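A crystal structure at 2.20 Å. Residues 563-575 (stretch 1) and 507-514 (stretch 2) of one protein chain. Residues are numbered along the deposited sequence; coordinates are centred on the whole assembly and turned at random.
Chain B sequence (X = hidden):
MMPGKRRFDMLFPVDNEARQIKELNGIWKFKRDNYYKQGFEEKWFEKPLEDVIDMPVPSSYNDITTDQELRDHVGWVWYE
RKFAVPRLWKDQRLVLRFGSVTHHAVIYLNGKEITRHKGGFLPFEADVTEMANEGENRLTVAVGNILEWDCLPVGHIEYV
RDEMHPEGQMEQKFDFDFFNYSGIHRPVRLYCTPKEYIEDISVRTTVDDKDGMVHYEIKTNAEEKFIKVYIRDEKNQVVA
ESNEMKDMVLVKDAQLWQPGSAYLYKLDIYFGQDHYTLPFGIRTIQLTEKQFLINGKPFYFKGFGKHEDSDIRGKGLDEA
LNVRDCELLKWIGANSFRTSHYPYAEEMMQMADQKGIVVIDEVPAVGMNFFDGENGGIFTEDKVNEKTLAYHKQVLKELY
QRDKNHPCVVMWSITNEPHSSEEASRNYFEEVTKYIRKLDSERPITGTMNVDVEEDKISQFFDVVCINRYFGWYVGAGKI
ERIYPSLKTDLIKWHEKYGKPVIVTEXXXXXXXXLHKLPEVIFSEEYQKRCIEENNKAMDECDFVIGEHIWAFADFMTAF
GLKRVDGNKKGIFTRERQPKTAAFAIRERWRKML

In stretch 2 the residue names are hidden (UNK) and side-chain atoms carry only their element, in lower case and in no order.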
# COMPACT_ATOMS: atom_id res chain seq x y z
N LYS B 563 12.99 -5.19 -13.00
CA LYS B 563 13.57 -4.66 -11.78
C LYS B 563 12.99 -3.32 -11.38
O LYS B 563 13.45 -2.73 -10.40
CB LYS B 563 15.08 -4.53 -11.93
CG LYS B 563 15.80 -5.86 -12.02
CD LYS B 563 17.31 -5.64 -12.11
CE LYS B 563 18.01 -6.83 -12.76
NZ LYS B 563 19.05 -6.36 -13.74
N ARG B 564 11.97 -2.85 -12.10
CA ARG B 564 11.45 -1.49 -11.97
C ARG B 564 9.96 -1.57 -11.61
O ARG B 564 9.12 -1.71 -12.50
CB ARG B 564 11.69 -0.72 -13.27
CG ARG B 564 13.20 -0.46 -13.60
CD ARG B 564 13.86 0.42 -12.52
NE ARG B 564 15.22 0.93 -12.83
CZ ARG B 564 16.29 0.69 -12.07
NH1 ARG B 564 16.18 -0.05 -10.97
NH2 ARG B 564 17.47 1.20 -12.40
N VAL B 565 9.64 -1.50 -10.31
CA VAL B 565 8.25 -1.63 -9.84
C VAL B 565 7.53 -0.32 -10.12
O VAL B 565 7.59 0.62 -9.33
CB VAL B 565 8.19 -2.00 -8.35
CG1 VAL B 565 6.76 -2.32 -7.94
CG2 VAL B 565 9.07 -3.20 -8.03
N ASP B 566 6.82 -0.24 -11.24
CA ASP B 566 6.24 1.02 -11.72
C ASP B 566 7.27 2.16 -11.64
O ASP B 566 6.99 3.27 -11.18
CB ASP B 566 4.97 1.39 -10.94
CG ASP B 566 4.16 2.51 -11.63
OD1 ASP B 566 4.32 2.72 -12.86
OD2 ASP B 566 3.37 3.20 -10.94
N GLY B 567 8.49 1.87 -12.10
CA GLY B 567 9.54 2.85 -12.19
C GLY B 567 10.65 2.62 -11.18
O GLY B 567 10.82 1.53 -10.62
N ASN B 568 11.42 3.68 -10.94
CA ASN B 568 12.54 3.61 -10.01
C ASN B 568 12.06 4.03 -8.63
O ASN B 568 11.50 5.12 -8.47
CB ASN B 568 13.68 4.50 -10.49
CG ASN B 568 14.94 4.33 -9.66
OD1 ASN B 568 14.90 4.42 -8.43
ND2 ASN B 568 16.06 4.06 -10.32
N LYS B 569 12.26 3.15 -7.65
CA LYS B 569 11.77 3.36 -6.29
C LYS B 569 12.89 3.72 -5.32
O LYS B 569 12.70 3.62 -4.10
CB LYS B 569 11.02 2.12 -5.81
CG LYS B 569 9.63 1.93 -6.43
CD LYS B 569 8.81 3.22 -6.32
CE LYS B 569 7.33 2.96 -6.50
NZ LYS B 569 6.96 3.11 -7.93
N LYS B 570 14.06 4.15 -5.82
CA LYS B 570 15.15 4.57 -4.94
C LYS B 570 14.92 5.96 -4.35
O LYS B 570 15.78 6.43 -3.59
CB LYS B 570 16.50 4.56 -5.67
CG LYS B 570 16.90 3.21 -6.25
CD LYS B 570 18.41 3.16 -6.49
CE LYS B 570 18.83 1.77 -6.95
NZ LYS B 570 18.09 1.41 -8.18
N GLY B 571 13.81 6.62 -4.67
CA GLY B 571 13.49 7.90 -4.07
C GLY B 571 13.55 7.90 -2.55
O GLY B 571 13.12 6.93 -1.90
N ILE B 572 14.13 8.96 -1.98
CA ILE B 572 14.00 9.23 -0.56
C ILE B 572 12.61 9.77 -0.27
O ILE B 572 12.06 9.56 0.82
CB ILE B 572 15.11 10.22 -0.11
CG1 ILE B 572 16.45 9.50 0.04
CG2 ILE B 572 14.80 10.87 1.21
CD1 ILE B 572 16.36 8.11 0.69
N PHE B 573 12.01 10.44 -1.26
CA PHE B 573 10.62 10.86 -1.23
C PHE B 573 9.81 10.07 -2.27
O PHE B 573 10.35 9.54 -3.24
CB PHE B 573 10.51 12.36 -1.50
CG PHE B 573 11.20 13.22 -0.47
CD1 PHE B 573 10.56 13.59 0.70
CD2 PHE B 573 12.51 13.67 -0.69
CE1 PHE B 573 11.20 14.39 1.65
CE2 PHE B 573 13.16 14.47 0.25
CZ PHE B 573 12.50 14.82 1.43
N THR B 574 8.50 9.99 -2.05
CA THR B 574 7.66 9.36 -3.06
C THR B 574 7.56 10.27 -4.28
O THR B 574 8.01 11.43 -4.27
CB THR B 574 6.28 9.06 -2.51
OG1 THR B 574 5.60 10.30 -2.26
CG2 THR B 574 6.37 8.24 -1.19
N ARG B 575 6.94 9.75 -5.35
CA ARG B 575 6.73 10.59 -6.53
C ARG B 575 5.86 11.77 -6.18
O ARG B 575 5.97 12.84 -6.80
CB ARG B 575 6.11 9.78 -7.68
CG ARG B 575 6.25 10.45 -9.07
CD ARG B 575 5.98 9.44 -10.18
NE ARG B 575 6.42 9.86 -11.51
CZ ARG B 575 5.76 9.61 -12.63
NH1 ARG B 575 4.60 8.96 -12.59
NH2 ARG B 575 6.26 10.01 -13.80
N UNK B 507 24.11 6.70 -4.71
CA UNK B 507 24.06 5.48 -3.91
C UNK B 507 22.68 5.38 -3.27
O UNK B 507 22.05 6.41 -3.01
c UNK B 507 25.06 6.53 -1.75
c UNK B 507 24.94 8.43 0.30
o UNK B 507 24.87 9.37 1.31
c UNK B 507 25.17 5.47 -2.84
c UNK B 507 25.19 7.88 -2.03
c UNK B 507 25.12 8.84 -1.02
c UNK B 507 24.89 6.15 -0.41
c UNK B 507 24.81 7.10 0.60
N UNK B 508 22.21 4.16 -3.03
CA UNK B 508 20.87 4.02 -2.46
C UNK B 508 20.27 2.66 -2.77
O UNK B 508 20.97 1.72 -3.14
N UNK B 509 18.94 2.58 -2.62
CA UNK B 509 18.25 1.30 -2.66
C UNK B 509 16.78 1.52 -2.98
O UNK B 509 16.17 2.45 -2.45
c UNK B 509 18.40 0.56 -1.32
N UNK B 510 16.22 0.67 -3.84
CA UNK B 510 14.79 0.76 -4.14
C UNK B 510 13.99 0.45 -2.88
O UNK B 510 14.31 -0.49 -2.14
c UNK B 510 14.39 -0.19 -5.26
c UNK B 510 14.82 0.28 -6.64
o UNK B 510 16.01 0.06 -6.99
o UNK B 510 13.98 0.86 -7.38
N UNK B 511 12.96 1.25 -2.65
CA UNK B 511 12.18 1.16 -1.42
C UNK B 511 10.70 1.33 -1.73
O UNK B 511 10.31 2.37 -2.29
c UNK B 511 12.65 2.21 -0.41
c UNK B 511 11.95 2.01 0.94
o UNK B 511 14.06 2.05 -0.24
N UNK B 512 9.90 0.33 -1.40
CA UNK B 512 8.45 0.43 -1.57
C UNK B 512 7.87 1.04 -0.31
O UNK B 512 7.97 0.46 0.78
c UNK B 512 7.80 -0.93 -1.84
c UNK B 512 8.43 -0.90 -4.35
c UNK B 512 6.31 -0.73 -2.12
c UNK B 512 8.49 -1.67 -3.00
N UNK B 513 7.28 2.22 -0.44
CA UNK B 513 6.64 2.84 0.71
C UNK B 513 5.66 1.86 1.34
O UNK B 513 4.84 1.24 0.66
c UNK B 513 5.91 4.12 0.29
N UNK B 514 5.80 1.68 2.65
CA UNK B 514 4.93 0.81 3.39
C UNK B 514 5.41 -0.62 3.51
O UNK B 514 4.79 -1.39 4.25
O HOH W 1 17.74 5.15 -2.20
O HOH W 2 11.63 -0.48 -8.50
O HOH W 3 17.04 -2.10 -8.86

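Position 507 carries one carbon followed by a ring of six carbons, and the ring bears a single oxygen at its far end. That is the outline of tyrosine. The CA-to-CB bond of Tyr507 points away from stretch 1, and the side chain makes no contact with it; the ring has a hydroxyl to use in the hydrogen bond it makes elsewhere in the structure.

Position 508 has no side-chain atoms, so it is glycine. With phi/psi of 156/-163, a CB would be jammed against the carbonyl oxygen of the residue before, which by itself calls for this residue type. The backbone of Gly508 lies beside the aliphatic part of a lysine, its C atom 4.2 Å from Lys570 CD.

Position 509 shows one carbon, directed away from stretch 1, and is therefore alanine. The small methyl leaves the backbone of Ala509 to make the contact: its carbonyl O receives a CA-H...O contact from Lys570 CA at 3.4 Å. A water joins the two stretches nearby, accepting from Ala509 N at 2.9 Å and donating to Lys570 O at 2.7 Å.

Position 510 has two carbons, the second carrying two oxygens. One oxygen lies 2.8 Å from Lys570 NZ, the other 2.9 Å from Lys569 N. A short carboxylate means aspartate. Asp510 OD1 forms a salt bridge with Lys570 NZ and a long one, at 4.0 Å, with Arg564 NH1, while OD2 accepts the hydrogen bond from Lys569 N. Two acceptor atoms on a short stem thus answer an ammonium group and a backbone amide at once. Water 3 donates to Asp510 OD1 at 3.0 Å.

At position 511 the first carbon bears one oxygen and one further carbon, the branched pattern of threonine. Thr511 OG1 donates to Ala509 O at 3.1 Å, so its hydroxyl is satisfied within its own stretch. Its backbone N, by contrast, reaches across and donates to Lys569 O at 2.8 Å.

Position 512 has four carbons, forked at the first, with one arm two carbons long. The end carbon of that longer arm lies 3.7 Å from Lys569 CG and 4.2 Å from Val565 CB. The fork and the longer arm identify isoleucine, and the apolar chain of Ile512 suits these carbon neighbours.

Position 513 again has a single carbon, here pointing toward stretch 1, with CB 4.4 Å from Thr574 CG2. It is alanine, and the methyl of Ala513 supplies a small apolar surface to meet the methyl of Thr574.

Position 514 has no side chain and is glycine. Its phi of 92° would press a CB against the preceding carbonyl oxygen, and Gly514 lies beyond reach of stretch 1.

The contact centres on Asp510, whose carboxylate gathers Lys570 and the amide of Lys569. The hydrogen bond from Thr511 N to Lys569 O ties the backbones together next to it, and Ile512 adds apolar packing against Val565 and the aliphatic part of Lys569. Charge, backbone pairing and carbon contact therefore hold together two segments that lack regular secondary structure.

Stretch 2 507-514: YGADTIAG
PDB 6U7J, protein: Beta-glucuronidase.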